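Local coordinates for protein putative hydrolase (Campylobacter jejuni, PDB 3D6L) that probably hydrolyses long-chain fatty acyl-CoA thioesters, working as a hexameric hotdog-fold thioesterase, at residues Ala36-Ile39 / Ala40-Leu44. Sequence-based numbering, arbitrary orientation.
Sequences AGAI and AAREL
R42 folds back along its own helix onto the turn before it, laying its guanidinium over A38 and I39. The backbone bonds beneath are those of an alpha-helix. R42 N donates to A38 O at 2.8 Å, and A41 N reaches G37 O at 2.9 Å. The bond from A40 N to A36 O is stretched to 3.4 Å and weak, and A36 O also has a weak bond from S73 OG on strand 68-78. E43 N and L44 N each bond to a carbonyl three residues back, E43 N to A40 O at 3.3 Å and L44 N to A41 O at 2.9 Å.

This is the C-terminal end of helix 26-42, the long central helix of the hotdog fold, around which the antiparallel sheet curls. Its alanines meet that sheet directly: A36 rests on C71, A40 on S73 and V85, and A41 on I83, while A38 and A41 both touch Y112.

The side-chain contacts centre on R42. Its chain kinks at chi3 (-56°), which turns the planar end back toward the preceding turn. There the guanidinium lies over the flank of the A38 carbonyl group, with A38 O, already bonded to R42 N, 3.8 Å above its plane and over its centre; the oxygen's partial negative charge probably gives a mild attraction. Of the two terminal nitrogens, NH1 of R42 comes to 3.7 Å from CB of A38, and NH2 of R42 to 3.5 Å from CG1 of I39. The I39 branch is placed for this by chi1 of -70°, CG1 standing anti to the carbonyl carbon. Both I39 and R42 also pack on I68 of a second subunit.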
loop_
_atom_site.group_PDB
_atom_site.type_symbol
_atom_site.label_atom_id
_atom_site.label_comp_id
_atom_site.label_asym_id
_atom_site.label_seq_id
_atom_site.Cartn_x
_atom_site.Cartn_y
_atom_site.Cartn_z
ATOM N N ALA A 36 16.222 -9.452 1.972
ATOM C CA ALA A 36 17.324 -9.702 2.914
ATOM C C ALA A 36 18.412 -10.574 2.295
ATOM O O ALA A 36 19.600 -10.320 2.497
ATOM C CB ALA A 36 16.809 -10.339 4.183
ATOM N N GLY A 37 18.002 -11.596 1.542
ATOM C CA GLY A 37 18.942 -12.448 0.819
ATOM C C GLY A 37 19.741 -11.641 -0.186
ATOM O O GLY A 37 20.948 -11.825 -0.317
ATOM N N ALA A 38 19.062 -10.732 -0.886
ATOM C CA ALA A 38 19.681 -9.915 -1.927
ATOM C C ALA A 38 20.804 -9.028 -1.379
ATOM O O ALA A 38 21.881 -8.924 -1.993
ATOM C CB ALA A 38 18.633 -9.081 -2.632
ATOM N N ILE A 39 20.557 -8.402 -0.225
ATOM C CA ILE A 39 21.574 -7.600 0.461
ATOM C C ILE A 39 22.824 -8.431 0.740
ATOM O O ILE A 39 23.949 -7.938 0.594
ATOM C CB ILE A 39 21.042 -7.006 1.793
ATOM C CG1 ILE A 39 20.011 -5.912 1.513
ATOM C CG2 ILE A 39 22.196 -6.436 2.650
ATOM C CD1 ILE A 39 19.167 -5.573 2.704
ATOM N N ALA A 40 22.617 -9.688 1.139
ATOM C CA ALA A 40 23.715 -10.604 1.435
ATOM C C ALA A 40 24.454 -11.000 0.168
ATOM O O ALA A 40 25.684 -11.027 0.153
ATOM C CB ALA A 40 23.214 -11.836 2.168
ATOM N N ALA A 41 23.697 -11.302 -0.887
ATOM C CA ALA A 41 24.264 -11.689 -2.180
ATOM C C ALA A 41 25.042 -10.551 -2.849
ATOM O O ALA A 41 26.057 -10.797 -3.498
ATOM C CB ALA A 41 23.172 -12.211 -3.102
ATOM N N ARG A 42 24.569 -9.316 -2.686
ATOM C CA ARG A 42 25.258 -8.148 -3.248
ATOM C C ARG A 42 26.636 -7.865 -2.624
ATOM O O ARG A 42 27.448 -7.168 -3.226
ATOM C CB ARG A 42 24.374 -6.898 -3.211
ATOM C CG ARG A 42 23.446 -6.763 -4.410
ATOM C CD ARG A 42 22.837 -5.361 -4.514
ATOM N NE ARG A 42 22.135 -4.984 -3.285
ATOM C CZ ARG A 42 20.865 -5.284 -3.002
ATOM N NH1 ARG A 42 20.112 -5.963 -3.866
ATOM N NH2 ARG A 42 20.339 -4.889 -1.842
ATOM N N GLU A 43 26.904 -8.407 -1.435
ATOM C CA GLU A 43 28.269 -8.403 -0.892
ATOM C C GLU A 43 29.270 -9.079 -1.845
ATOM O O GLU A 43 30.483 -8.810 -1.795
ATOM C CB GLU A 43 28.319 -9.101 0.463
ATOM C CG GLU A 43 27.841 -8.249 1.623
ATOM C CD GLU A 43 27.609 -9.066 2.888
ATOM O OE1 GLU A 43 27.107 -8.488 3.885
ATOM O OE2 GLU A 43 27.909 -10.293 2.879
ATOM N N LEU A 44 28.759 -9.959 -2.704
ATOM C CA LEU A 44 29.572 -10.607 -3.723
ATOM C C LEU A 44 29.343 -10.012 -5.102
ATOM O O LEU A 44 30.036 -10.363 -6.054
ATOM C CB LEU A 44 29.306 -12.112 -3.731
ATOM C CG LEU A 44 30.073 -12.843 -2.634
ATOM C CD1 LEU A 44 29.251 -13.977 -2.069
ATOM C CD2 LEU A 44 31.398 -13.335 -3.165
#